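Local coordinates for inositol-1-monophosphatase (Nostoc sp., PDB 5ZHH), which probably hydrolyses inositol monophosphates to free inositol and inorganic phosphate, as a phosphatase of the inositol monophosphatase family, at residues T12-A17 and V104-L109; T2-F7 and V113-V118; I221-A226 and I245-G250; V53-I58 and H65-E70; T6-A11 and R129-L134. All coordinates share one frame; numbering follows the deposited sequence.

Interaction 1: T12-A17 and V104-L109; sequences TEAALA and VSIGLL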
# COMPACT_ATOMS: atom_id res chain seq x y z
N THR A 12 -14.15 -14.74 4.36
CA THR A 12 -13.34 -13.57 4.06
C THR A 12 -12.90 -12.86 5.34
O THR A 12 -11.72 -12.53 5.51
CB THR A 12 -14.12 -12.61 3.15
OG1 THR A 12 -14.49 -13.29 1.95
CG2 THR A 12 -13.26 -11.41 2.80
N GLU A 13 -13.84 -12.64 6.26
CA GLU A 13 -13.47 -11.97 7.51
C GLU A 13 -12.53 -12.83 8.34
O GLU A 13 -11.60 -12.32 8.96
CB GLU A 13 -14.73 -11.60 8.30
CG GLU A 13 -14.49 -11.06 9.72
CD GLU A 13 -13.80 -9.69 9.76
OE1 GLU A 13 -13.67 -9.04 8.70
OE2 GLU A 13 -13.39 -9.27 10.86
N ALA A 14 -12.73 -14.15 8.32
CA ALA A 14 -11.80 -15.03 9.03
C ALA A 14 -10.40 -14.94 8.43
O ALA A 14 -9.40 -14.89 9.16
CB ALA A 14 -12.31 -16.47 9.00
N ALA A 15 -10.31 -14.88 7.10
CA ALA A 15 -9.01 -14.80 6.44
C ALA A 15 -8.32 -13.47 6.73
O ALA A 15 -7.11 -13.43 6.97
CB ALA A 15 -9.18 -14.98 4.93
N LEU A 16 -9.08 -12.37 6.71
CA LEU A 16 -8.49 -11.06 6.97
C LEU A 16 -8.06 -10.93 8.43
O LEU A 16 -7.00 -10.38 8.72
CB LEU A 16 -9.48 -9.96 6.61
CG LEU A 16 -9.78 -9.87 5.11
CD1 LEU A 16 -10.84 -8.80 4.84
CD2 LEU A 16 -8.50 -9.59 4.32
N ALA A 17 -8.88 -11.44 9.35
CA ALA A 17 -8.52 -11.37 10.76
C ALA A 17 -7.26 -12.19 11.04
O ALA A 17 -6.35 -11.73 11.74
CB ALA A 17 -9.68 -11.86 11.63
N VAL A 104 -3.13 -17.43 4.31
CA VAL A 104 -4.17 -18.18 4.99
C VAL A 104 -5.08 -18.73 3.91
O VAL A 104 -5.44 -18.01 2.97
CB VAL A 104 -4.95 -17.28 5.97
CG1 VAL A 104 -5.97 -18.09 6.77
CG2 VAL A 104 -3.99 -16.56 6.91
N SER A 105 -5.44 -20.01 4.01
CA SER A 105 -6.33 -20.65 3.05
C SER A 105 -7.53 -21.20 3.80
O SER A 105 -7.37 -21.99 4.74
CB SER A 105 -5.61 -21.78 2.29
OG SER A 105 -6.46 -22.39 1.33
N ILE A 106 -8.73 -20.79 3.39
CA ILE A 106 -9.98 -21.20 4.04
C ILE A 106 -10.93 -21.70 2.96
O ILE A 106 -11.45 -20.90 2.17
CB ILE A 106 -10.62 -20.04 4.82
CG1 ILE A 106 -9.65 -19.55 5.90
CG2 ILE A 106 -11.94 -20.48 5.43
CD1 ILE A 106 -10.17 -18.36 6.68
N GLY A 107 -11.16 -23.00 2.92
CA GLY A 107 -12.03 -23.60 1.93
C GLY A 107 -13.16 -24.36 2.59
O GLY A 107 -13.01 -24.89 3.69
N LEU A 108 -14.31 -24.40 1.91
CA LEU A 108 -15.46 -25.13 2.41
C LEU A 108 -15.80 -26.23 1.42
O LEU A 108 -16.01 -25.96 0.23
CB LEU A 108 -16.67 -24.21 2.62
CG LEU A 108 -17.97 -24.96 2.96
CD1 LEU A 108 -17.82 -25.72 4.27
CD2 LEU A 108 -19.16 -24.00 3.03
N LEU A 109 -15.84 -27.47 1.92
CA LEU A 109 -16.33 -28.62 1.18
C LEU A 109 -17.80 -28.84 1.52
O LEU A 109 -18.17 -28.93 2.70
CB LEU A 109 -15.53 -29.88 1.52
CG LEU A 109 -14.03 -29.92 1.23
CD1 LEU A 109 -13.35 -30.96 2.11
CD2 LEU A 109 -13.76 -30.22 -0.24
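Ile106 turns CG1 beside its own backbone N (chi1 -60°), and an extended chi2 of 177° then sends CD1 straight at the helix turn of Ala14 and Ala15. There the methyl touches two alanine methyls, 3.7 Å from Ala14 CB and 3.9 Å from Ala15 CB. Its closest approach is to the backbone itself: Ile106 CD1 comes within 3.5 Å of Ala15 N. Small residues on the helix let the isoleucine come this near to the main chain. Val104, two residues earlier and on the same strand face, adds a looser touch with CG2 4.4 Å from Ala15 O. No hydrogen bond crosses the contact, so close fit of buried carbon surfaces is what holds it. Helix segment 12-17 runs nearly antiparallel to strand segment 104-109, at 163°, with axes 8.6 Å apart. The strand is paired between strands 82-90 and 113-121, and the helix lies on this sheet as part of an outer layer of the alpha-beta-alpha-beta-alpha sandwich of the family. Ile57 and Val54 of helix 44-61 press on Ala14 and Ile106 respectively, while Val118 of strand 113-121 touches Ala15.

Interaction 2: T2-F7 and V113-V118; sequences TNLQTF and VPQVGV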
# COMPACT_ATOMS: atom_id res chain seq x y z
N THR A 2 -25.86 -16.13 -2.35
CA THR A 2 -26.66 -15.89 -1.15
C THR A 2 -26.37 -16.95 -0.09
O THR A 2 -25.80 -16.63 0.97
CB THR A 2 -28.16 -15.82 -1.45
OG1 THR A 2 -28.43 -14.64 -2.21
CG2 THR A 2 -28.96 -15.80 -0.14
N ASN A 3 -26.80 -18.19 -0.31
CA ASN A 3 -26.42 -19.24 0.63
C ASN A 3 -24.91 -19.36 0.68
O ASN A 3 -24.30 -19.25 1.75
CB ASN A 3 -27.07 -20.56 0.20
CG ASN A 3 -27.19 -21.57 1.34
OD1 ASN A 3 -26.51 -21.44 2.36
ND2 ASN A 3 -28.02 -22.58 1.15
N LEU A 4 -24.27 -19.49 -0.49
CA LEU A 4 -22.82 -19.55 -0.56
C LEU A 4 -22.20 -18.19 -0.25
O LEU A 4 -21.07 -18.13 0.25
CB LEU A 4 -22.38 -20.05 -1.93
CG LEU A 4 -22.75 -21.52 -2.15
CD1 LEU A 4 -22.33 -22.01 -3.53
CD2 LEU A 4 -22.15 -22.38 -1.04
N GLN A 5 -22.90 -17.11 -0.59
CA GLN A 5 -22.40 -15.77 -0.30
C GLN A 5 -22.23 -15.56 1.20
O GLN A 5 -21.27 -14.91 1.65
CB GLN A 5 -23.34 -14.72 -0.89
CG GLN A 5 -22.85 -13.29 -0.74
CD GLN A 5 -21.69 -13.00 -1.67
OE1 GLN A 5 -21.81 -13.14 -2.89
NE2 GLN A 5 -20.56 -12.58 -1.10
N THR A 6 -23.16 -16.09 2.00
CA THR A 6 -23.02 -16.00 3.45
C THR A 6 -21.77 -16.73 3.93
O THR A 6 -21.02 -16.20 4.77
CB THR A 6 -24.27 -16.57 4.12
OG1 THR A 6 -25.39 -15.73 3.83
CG2 THR A 6 -24.10 -16.65 5.64
N PHE A 7 -21.51 -17.93 3.39
CA PHE A 7 -20.29 -18.64 3.73
C PHE A 7 -19.06 -17.86 3.31
O PHE A 7 -18.09 -17.76 4.06
CB PHE A 7 -20.28 -20.01 3.05
CG PHE A 7 -21.39 -20.92 3.48
CD1 PHE A 7 -21.88 -20.86 4.77
CD2 PHE A 7 -21.94 -21.83 2.60
CE1 PHE A 7 -22.91 -21.69 5.17
CE2 PHE A 7 -22.96 -22.67 2.99
CZ PHE A 7 -23.45 -22.60 4.28
N VAL A 113 -17.13 -31.58 -1.83
CA VAL A 113 -16.81 -30.86 -3.06
C VAL A 113 -16.44 -29.44 -2.70
O VAL A 113 -17.18 -28.78 -1.97
CB VAL A 113 -17.99 -30.87 -4.06
CG1 VAL A 113 -17.59 -30.15 -5.34
CG2 VAL A 113 -18.41 -32.31 -4.36
N PRO A 114 -15.31 -28.91 -3.18
CA PRO A 114 -14.95 -27.51 -2.90
C PRO A 114 -15.97 -26.55 -3.49
O PRO A 114 -16.26 -26.58 -4.69
CB PRO A 114 -13.58 -27.36 -3.57
CG PRO A 114 -13.04 -28.77 -3.68
CD PRO A 114 -14.25 -29.63 -3.92
N GLN A 115 -16.52 -25.67 -2.64
CA GLN A 115 -17.55 -24.74 -3.07
C GLN A 115 -17.32 -23.30 -2.65
O GLN A 115 -17.92 -22.40 -3.25
CB GLN A 115 -18.93 -25.18 -2.56
CG GLN A 115 -19.45 -26.46 -3.20
CD GLN A 115 -19.94 -26.24 -4.63
OE1 GLN A 115 -21.10 -25.90 -4.85
NE2 GLN A 115 -19.06 -26.45 -5.59
N VAL A 116 -16.52 -23.04 -1.61
CA VAL A 116 -16.19 -21.69 -1.17
C VAL A 116 -14.70 -21.64 -0.88
O VAL A 116 -14.16 -22.53 -0.23
CB VAL A 116 -16.99 -21.26 0.08
CG1 VAL A 116 -16.60 -19.85 0.49
CG2 VAL A 116 -18.48 -21.36 -0.17
N GLY A 117 -14.05 -20.58 -1.35
CA GLY A 117 -12.62 -20.46 -1.11
C GLY A 117 -12.15 -19.04 -0.90
O GLY A 117 -12.52 -18.13 -1.66
N VAL A 118 -11.34 -18.83 0.13
CA VAL A 118 -10.67 -17.56 0.36
C VAL A 118 -9.19 -17.84 0.61
O VAL A 118 -8.85 -18.69 1.44
CB VAL A 118 -11.28 -16.77 1.53
CG1 VAL A 118 -10.51 -15.48 1.72
CG2 VAL A 118 -12.75 -16.46 1.26
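Val116 and two residues of the first helical turns, Leu4 and Phe7, make up the apolar part of this contact. One methyl, Val116 CG2, does most of the work: it is 3.9 Å from Leu4 CD2 and 3.9 Å from Phe7 CB. Leu4 and Val116 pass alongside each other in opposite directions. With chi1 180°, Val116 sets CG1 anti to its backbone N, which turns CG2 toward the helix. Beside this pair, Leu4 CD1 lies 4.3 Å from Gln115 OE1, a contact of carbon with amide oxygen. Two successive residues, Gln115 and Val116, can both point at the helix because they form a classic beta bulge opposite Leu108, breaking the usual alternation of strand 113-121. The aromatic part belongs to Phe7. Val116 CG2 sits at the edge of its ring, close to the ring plane, and Asn3 O lies 3.6 Å above one face, offset toward the rim. The ring leads on, away from the strand, to an edge-to-face meeting with Phe62. No hydrogen bond crosses between the segments; within the strand segment, Gln115 NE2 donates to Pro114 O over 2.9 Å, with the donor standing 37° out of the carbonyl plane.

Interaction 3: I221-A226 and I245-G250; sequences ILLEEA and ILATNG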
# COMPACT_ATOMS: atom_id res chain seq x y z
N ILE A 221 -11.81 -24.24 -5.96
CA ILE A 221 -13.05 -23.57 -6.38
C ILE A 221 -12.74 -22.19 -6.95
O ILE A 221 -13.37 -21.76 -7.93
CB ILE A 221 -14.07 -23.52 -5.23
CG1 ILE A 221 -15.37 -22.86 -5.70
CG2 ILE A 221 -13.53 -22.76 -4.02
CD1 ILE A 221 -16.06 -23.59 -6.84
N LEU A 222 -11.76 -21.49 -6.37
CA LEU A 222 -11.31 -20.22 -6.94
C LEU A 222 -10.92 -20.38 -8.40
O LEU A 222 -11.35 -19.60 -9.26
CB LEU A 222 -10.12 -19.69 -6.14
CG LEU A 222 -9.57 -18.34 -6.60
CD1 LEU A 222 -10.52 -17.22 -6.15
CD2 LEU A 222 -8.16 -18.11 -6.07
N LEU A 223 -10.10 -21.39 -8.69
CA LEU A 223 -9.62 -21.58 -10.05
C LEU A 223 -10.77 -21.97 -10.98
O LEU A 223 -10.87 -21.45 -12.10
CB LEU A 223 -8.53 -22.66 -10.07
CG LEU A 223 -8.02 -23.09 -11.45
CD1 LEU A 223 -7.54 -21.87 -12.21
CD2 LEU A 223 -6.89 -24.10 -11.31
N GLU A 224 -11.66 -22.85 -10.52
CA GLU A 224 -12.79 -23.25 -11.35
C GLU A 224 -13.70 -22.06 -11.65
O GLU A 224 -14.15 -21.89 -12.79
CB GLU A 224 -13.56 -24.38 -10.68
CG GLU A 224 -12.77 -25.69 -10.64
CD GLU A 224 -13.53 -26.80 -9.92
OE1 GLU A 224 -13.33 -27.98 -10.29
OE2 GLU A 224 -14.33 -26.50 -9.01
N GLU A 225 -13.98 -21.23 -10.64
CA GLU A 225 -14.80 -20.04 -10.88
C GLU A 225 -14.11 -19.07 -11.82
O GLU A 225 -14.78 -18.33 -12.55
CB GLU A 225 -15.14 -19.36 -9.55
CG GLU A 225 -16.29 -20.02 -8.79
CD GLU A 225 -17.59 -20.01 -9.58
OE1 GLU A 225 -18.04 -18.90 -9.96
OE2 GLU A 225 -18.15 -21.10 -9.83
N ALA A 226 -12.78 -19.03 -11.81
CA ALA A 226 -12.01 -18.18 -12.71
C ALA A 226 -11.94 -18.73 -14.13
O ALA A 226 -11.35 -18.08 -15.00
CB ALA A 226 -10.59 -17.98 -12.17
N ILE A 245 -2.56 -33.25 -7.73
CA ILE A 245 -3.45 -32.26 -8.32
C ILE A 245 -2.82 -31.74 -9.61
O ILE A 245 -1.61 -31.54 -9.69
CB ILE A 245 -3.73 -31.11 -7.32
CG1 ILE A 245 -4.67 -30.08 -7.96
CG2 ILE A 245 -2.42 -30.47 -6.87
CD1 ILE A 245 -5.28 -29.08 -6.98
N LEU A 246 -3.67 -31.56 -10.62
CA LEU A 246 -3.30 -30.90 -11.87
C LEU A 246 -4.29 -29.77 -12.09
O LEU A 246 -5.49 -30.02 -12.21
CB LEU A 246 -3.33 -31.87 -13.06
CG LEU A 246 -3.22 -31.25 -14.45
CD1 LEU A 246 -1.88 -30.52 -14.59
CD2 LEU A 246 -3.36 -32.32 -15.53
N ALA A 247 -3.80 -28.53 -12.14
CA ALA A 247 -4.66 -27.35 -12.12
C ALA A 247 -4.18 -26.34 -13.14
O ALA A 247 -3.05 -25.84 -13.03
CB ALA A 247 -4.69 -26.73 -10.72
N THR A 248 -5.01 -26.04 -14.14
CA THR A 248 -4.56 -25.22 -15.27
C THR A 248 -5.65 -24.24 -15.68
O THR A 248 -6.77 -24.26 -15.17
CB THR A 248 -4.19 -26.08 -16.49
OG1 THR A 248 -5.39 -26.58 -17.09
CG2 THR A 248 -3.29 -27.25 -16.10
N ASN A 249 -5.30 -23.41 -16.67
CA ASN A 249 -6.25 -22.50 -17.30
C ASN A 249 -7.29 -23.23 -18.15
O ASN A 249 -8.19 -22.57 -18.67
CB ASN A 249 -5.53 -21.46 -18.16
CG ASN A 249 -4.77 -22.07 -19.34
OD1 ASN A 249 -4.88 -23.26 -19.63
ND2 ASN A 249 -3.99 -21.23 -20.04
N GLY A 250 -7.19 -24.54 -18.32
CA GLY A 250 -8.17 -25.25 -19.12
C GLY A 250 -7.74 -25.45 -20.56
O GLY A 250 -8.09 -26.46 -21.17
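Leu223 meets Ala247 and Thr248 from a helix whose preceding residues face elsewhere. Ile221 turns to strand 113-121, packing along Gln115, Val116 and Gly117, and Leu222 lies on Ala196 and Ala199 of helix 191-199. At Leu223 the side chain points to strand 245-248, with CG anti to the backbone N (chi1 174°), and forks at its end. Leu223 CD2 presses on Ala247 CB at 3.5 Å, tighter than usual for two carbons. Both branches also reach the carbonyl oxygen of Thr248, with Leu223 CD1 and CD2 each 3.9 Å from Thr248 O, so that oxygen faces the whole branched end. Farther on, the carboxylate of Glu225 accepts from the backbone N of Gly133 and of Gly135, and Ala226, just past the helix end, pairs by its backbone with Val145. Thr248 turns its side chain from the helix; its OG1 accepts from Gly250 N at 3.0 Å and 160°, closing an ST turn as the strand ends, and also bonds to His253 ND1. The contact thus joins helix 213-225, in the layer between the two sheets, to the smaller sheet. Val230 of the adjacent strand 229-231 touches both Leu223 and Ala247, Val198 and Leu195 of helix 191-199 cover them further, and helix 253-261 packs on the other face of the strand at Leu246.

Interaction 4: V53-I58 and H65-E70; sequences VVLEII and HSILAE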
# COMPACT_ATOMS: atom_id res chain seq x y z
N VAL A 53 -7.75 -17.80 15.67
CA VAL A 53 -8.61 -16.75 15.14
C VAL A 53 -9.59 -17.31 14.12
O VAL A 53 -10.78 -16.99 14.13
CB VAL A 53 -7.76 -15.61 14.55
CG1 VAL A 53 -8.61 -14.69 13.70
CG2 VAL A 53 -7.11 -14.83 15.67
N VAL A 54 -9.09 -18.14 13.19
CA VAL A 54 -9.96 -18.72 12.16
C VAL A 54 -11.03 -19.60 12.80
O VAL A 54 -12.22 -19.50 12.47
CB VAL A 54 -9.14 -19.51 11.13
CG1 VAL A 54 -10.07 -20.17 10.13
CG2 VAL A 54 -8.17 -18.60 10.40
N LEU A 55 -10.62 -20.49 13.70
CA LEU A 55 -11.57 -21.43 14.30
C LEU A 55 -12.65 -20.69 15.07
O LEU A 55 -13.83 -21.00 14.95
CB LEU A 55 -10.83 -22.41 15.21
CG LEU A 55 -9.94 -23.42 14.49
CD1 LEU A 55 -9.31 -24.39 15.47
CD2 LEU A 55 -10.75 -24.16 13.45
N GLU A 56 -12.26 -19.68 15.85
CA GLU A 56 -13.25 -18.97 16.65
C GLU A 56 -14.32 -18.35 15.77
O GLU A 56 -15.51 -18.44 16.08
CB GLU A 56 -12.56 -17.90 17.50
CG GLU A 56 -13.45 -17.30 18.58
CD GLU A 56 -14.37 -16.22 18.05
OE1 GLU A 56 -14.00 -15.56 17.05
OE2 GLU A 56 -15.47 -16.02 18.63
N ILE A 57 -13.92 -17.74 14.65
CA ILE A 57 -14.88 -17.08 13.77
C ILE A 57 -15.79 -18.11 13.11
O ILE A 57 -17.02 -17.98 13.13
CB ILE A 57 -14.15 -16.21 12.73
CG1 ILE A 57 -13.46 -15.04 13.42
CG2 ILE A 57 -15.12 -15.74 11.64
CD1 ILE A 57 -12.52 -14.25 12.52
N ILE A 58 -15.21 -19.18 12.55
CA ILE A 58 -16.02 -20.14 11.81
C ILE A 58 -16.99 -20.85 12.74
O ILE A 58 -18.16 -21.05 12.38
CB ILE A 58 -15.11 -21.15 11.09
CG1 ILE A 58 -14.25 -20.44 10.04
CG2 ILE A 58 -15.96 -22.26 10.46
CD1 ILE A 58 -15.03 -19.93 8.86
N HIS A 65 -21.09 -26.79 11.61
CA HIS A 65 -20.18 -27.25 10.58
C HIS A 65 -19.00 -27.99 11.20
O HIS A 65 -18.65 -27.79 12.37
CB HIS A 65 -19.67 -26.08 9.74
CG HIS A 65 -20.72 -25.40 8.92
ND1 HIS A 65 -20.42 -24.49 7.93
CD2 HIS A 65 -22.07 -25.50 8.95
CE1 HIS A 65 -21.54 -24.06 7.38
NE2 HIS A 65 -22.56 -24.66 7.98
N SER A 66 -18.35 -28.83 10.39
CA SER A 66 -17.16 -29.55 10.82
C SER A 66 -15.92 -28.88 10.24
O SER A 66 -15.98 -28.18 9.23
CB SER A 66 -17.21 -31.02 10.37
OG SER A 66 -18.15 -31.76 11.13
N ILE A 67 -14.79 -29.09 10.92
CA ILE A 67 -13.52 -28.47 10.57
C ILE A 67 -12.46 -29.53 10.30
O ILE A 67 -12.37 -30.53 11.03
CB ILE A 67 -13.02 -27.53 11.69
CG1 ILE A 67 -14.10 -26.51 12.07
CG2 ILE A 67 -11.73 -26.83 11.26
CD1 ILE A 67 -14.52 -25.62 10.94
N LEU A 68 -11.69 -29.34 9.22
CA LEU A 68 -10.48 -30.11 8.95
C LEU A 68 -9.27 -29.18 8.96
O LEU A 68 -9.24 -28.19 8.22
CB LEU A 68 -10.58 -30.84 7.61
CG LEU A 68 -9.36 -31.73 7.30
CD1 LEU A 68 -9.25 -32.88 8.30
CD2 LEU A 68 -9.45 -32.26 5.88
N ALA A 69 -8.27 -29.51 9.78
CA ALA A 69 -7.03 -28.74 9.81
C ALA A 69 -5.89 -29.64 10.27
O ALA A 69 -6.11 -30.65 10.94
CB ALA A 69 -7.15 -27.51 10.72
N GLU A 70 -4.67 -29.26 9.91
CA GLU A 70 -3.51 -30.08 10.25
C GLU A 70 -3.28 -30.14 11.76
O GLU A 70 -3.13 -31.22 12.33
CB GLU A 70 -2.26 -29.56 9.54
CG GLU A 70 -1.00 -30.36 9.86
CD GLU A 70 0.20 -29.92 9.03
OE1 GLU A 70 0.22 -28.75 8.59
OE2 GLU A 70 1.11 -30.75 8.82
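Next to Ile67, the residue that meets both Leu55 and Ile58, Ser66 OG is held by two groups: a hydrogen bond with Asn77 O and a weak one with Asn80 ND2. Ser66 points its side chain away from the helix. Ile67, facing the other way, divides its two branches between two helical residues one turn apart. Its CG2 meets Leu55 CD2 at 3.6 Å, and its CD1 meets Ile58 CG2 at 3.7 Å. Ile67 CG1 stands beside the backbone N (chi1 -54°) and CG2 anti to it; a turned chi2 (-60°) carries CD1 to Ile58. In both pairs the side chains cross obliquely. Leu55 starts out past the strand rather than at it, and its end curls back to touch. Helix 44-61 is followed almost directly by strand 66-69, so this is a local helix-turn-strand pairing that lays the helix on the large sheet beside helix 3-25. Trp84 of the parallel neighbour strand 82-90 touches both Ile58 and Ile67. At the start of the strand, His65 is stacked on Phe62 and Tyr82, and its ND1 is hydrogen-bonded with Trp84 NE1. No polar bond joins the two segments: the strand takes its hydrogen bonds from its sheet and flanking loop, which implies that between these two segments the fit of branched aliphatic chains, rather than polar bonding, sets the contact.

Interaction 5: T6-A11 and R129-L134; sequences TFLDIA and RGAAGL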
# COMPACT_ATOMS: atom_id res chain seq x y z
N THR A 6 -23.16 -16.09 2.00
CA THR A 6 -23.02 -16.00 3.45
C THR A 6 -21.77 -16.73 3.93
O THR A 6 -21.02 -16.20 4.77
CB THR A 6 -24.27 -16.57 4.12
OG1 THR A 6 -25.39 -15.73 3.83
CG2 THR A 6 -24.10 -16.65 5.64
N PHE A 7 -21.51 -17.93 3.39
CA PHE A 7 -20.29 -18.64 3.73
C PHE A 7 -19.06 -17.86 3.31
O PHE A 7 -18.09 -17.76 4.06
CB PHE A 7 -20.28 -20.01 3.05
CG PHE A 7 -21.39 -20.92 3.48
CD1 PHE A 7 -21.88 -20.86 4.77
CD2 PHE A 7 -21.94 -21.83 2.60
CE1 PHE A 7 -22.91 -21.69 5.17
CE2 PHE A 7 -22.96 -22.67 2.99
CZ PHE A 7 -23.45 -22.60 4.28
N LEU A 8 -19.11 -17.28 2.11
CA LEU A 8 -17.97 -16.53 1.58
C LEU A 8 -17.69 -15.27 2.39
O LEU A 8 -16.53 -14.90 2.60
CB LEU A 8 -18.23 -16.19 0.11
CG LEU A 8 -17.16 -15.36 -0.59
CD1 LEU A 8 -15.84 -16.11 -0.61
CD2 LEU A 8 -17.60 -14.99 -2.01
N ASP A 9 -18.75 -14.59 2.84
CA ASP A 9 -18.57 -13.40 3.68
C ASP A 9 -17.80 -13.74 4.94
O ASP A 9 -16.91 -12.99 5.36
CB ASP A 9 -19.93 -12.79 4.05
CG ASP A 9 -20.63 -12.13 2.88
OD1 ASP A 9 -19.97 -11.87 1.84
OD2 ASP A 9 -21.84 -11.87 3.00
N ILE A 10 -18.16 -14.85 5.60
CA ILE A 10 -17.54 -15.19 6.87
C ILE A 10 -16.12 -15.69 6.66
O ILE A 10 -15.20 -15.37 7.43
CB ILE A 10 -18.39 -16.22 7.63
CG1 ILE A 10 -19.74 -15.61 7.99
CG2 ILE A 10 -17.67 -16.69 8.88
CD1 ILE A 10 -19.63 -14.28 8.66
N ALA A 11 -15.90 -16.49 5.62
CA ALA A 11 -14.54 -16.95 5.33
C ALA A 11 -13.62 -15.78 5.02
O ALA A 11 -12.44 -15.79 5.37
CB ALA A 11 -14.56 -17.94 4.17
N ARG A 129 -10.91 -14.56 -3.67
CA ARG A 129 -12.20 -15.02 -3.19
C ARG A 129 -12.97 -15.67 -4.33
O ARG A 129 -13.00 -15.14 -5.45
CB ARG A 129 -13.02 -13.87 -2.59
CG ARG A 129 -12.47 -13.36 -1.25
CD ARG A 129 -12.99 -11.97 -0.92
NE ARG A 129 -14.44 -11.89 -0.79
CZ ARG A 129 -15.24 -11.37 -1.72
NH1 ARG A 129 -14.71 -10.91 -2.85
NH2 ARG A 129 -16.55 -11.30 -1.53
N GLY A 130 -13.59 -16.81 -4.04
CA GLY A 130 -14.40 -17.49 -5.02
C GLY A 130 -15.43 -18.37 -4.35
O GLY A 130 -15.20 -18.89 -3.26
N ALA A 131 -16.57 -18.53 -5.02
CA ALA A 131 -17.60 -19.45 -4.57
C ALA A 131 -18.40 -19.90 -5.77
O ALA A 131 -18.55 -19.16 -6.75
CB ALA A 131 -18.52 -18.79 -3.52
N ALA A 132 -18.91 -21.13 -5.70
CA ALA A 132 -19.64 -21.72 -6.82
C ALA A 132 -20.75 -20.80 -7.31
O ALA A 132 -21.62 -20.38 -6.54
CB ALA A 132 -20.22 -23.07 -6.41
N GLY A 133 -20.69 -20.45 -8.60
CA GLY A 133 -21.69 -19.60 -9.21
C GLY A 133 -21.58 -18.13 -8.88
O GLY A 133 -22.36 -17.33 -9.41
N LEU A 134 -20.63 -17.73 -8.02
CA LEU A 134 -20.51 -16.34 -7.61
C LEU A 134 -19.30 -15.63 -8.19
O LEU A 134 -19.17 -14.42 -8.00
CB LEU A 134 -20.45 -16.25 -6.08
CG LEU A 134 -21.68 -16.79 -5.36
CD1 LEU A 134 -21.57 -16.55 -3.86
CD2 LEU A 134 -22.96 -16.17 -5.92
O HOH W 1 -17.42 -11.99 0.98
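Arg129 runs from the strand past Leu8 of the helix, and the two side chains cross at about a right angle. At its root, Arg129 CB lies 4.1 Å from Leu8 CD1. CG stands beside the backbone N (chi1 -71°), and a bend at chi3 (61°) folds the chain after CD so that the guanidinium comes back along the helix. NE there bonds to Thr12 OG1, one turn beyond Leu8. NH2 meets Leu8 CD2 at 3.9 Å, approaching obliquely, and a water 2.7 Å away that lies at the guanidinium edge, in its plane, and accepts from it. The same water is 2.7 Å from Asp9 OD1, so it bridges charges whose nearest atoms, Asp9 OD1 and Arg129 NH2, are 4.8 Å apart. Helix segment 6-11 lies nearly antiparallel on strand segment 129-131 of the large sheet, at 157°. Arg129 and Ala131 both face the helix, with Gly130 between them, and the fork of Leu8 spans all three: CD1 is 3.9 Å from Gly130 O, and CD2 is 4.2 Å from Ala131 CB. After Ala131 the chain reverses in a type II beta turn with Gly133 at its third position, closed by Leu134 N donating to Ala131 O over 2.8 Å, and returns as strand 135-138. Asp9 OD2 looks outward to a neighbouring subunit, forming a salt bridge with Arg60 and a hydrogen bond with His61 of that chain; Glu13 of the same subunit packs on Arg129.

How the interactions relate
Interactions 1, 2 and 5 place one helix, 3-25, on three successive antiparallel strands of the large sheet, and Val118 of the middle strand touches Ala15 and Leu8. Interactions 2 and 5 share Thr6 and Phe7. Interaction 4 sets helix 44-61 beside this helix; Ile57 packs on Ala14 and Ile10. Interaction 3 belongs to the smaller sheet and the helices between the sheets; it touches interaction 2 through Ile221 and interaction 5 through Leu222 and Glu225, but not 1 or 4. Interactions 1, 3, 4 and 5 are buried, the first three almost wholly aliphatic. Interaction 2, at the helix start, is only partly buried and adds an aromatic ring. Interaction 5 combines a leucine core with water-bridged Asp9 and Arg129 at the subunit interface.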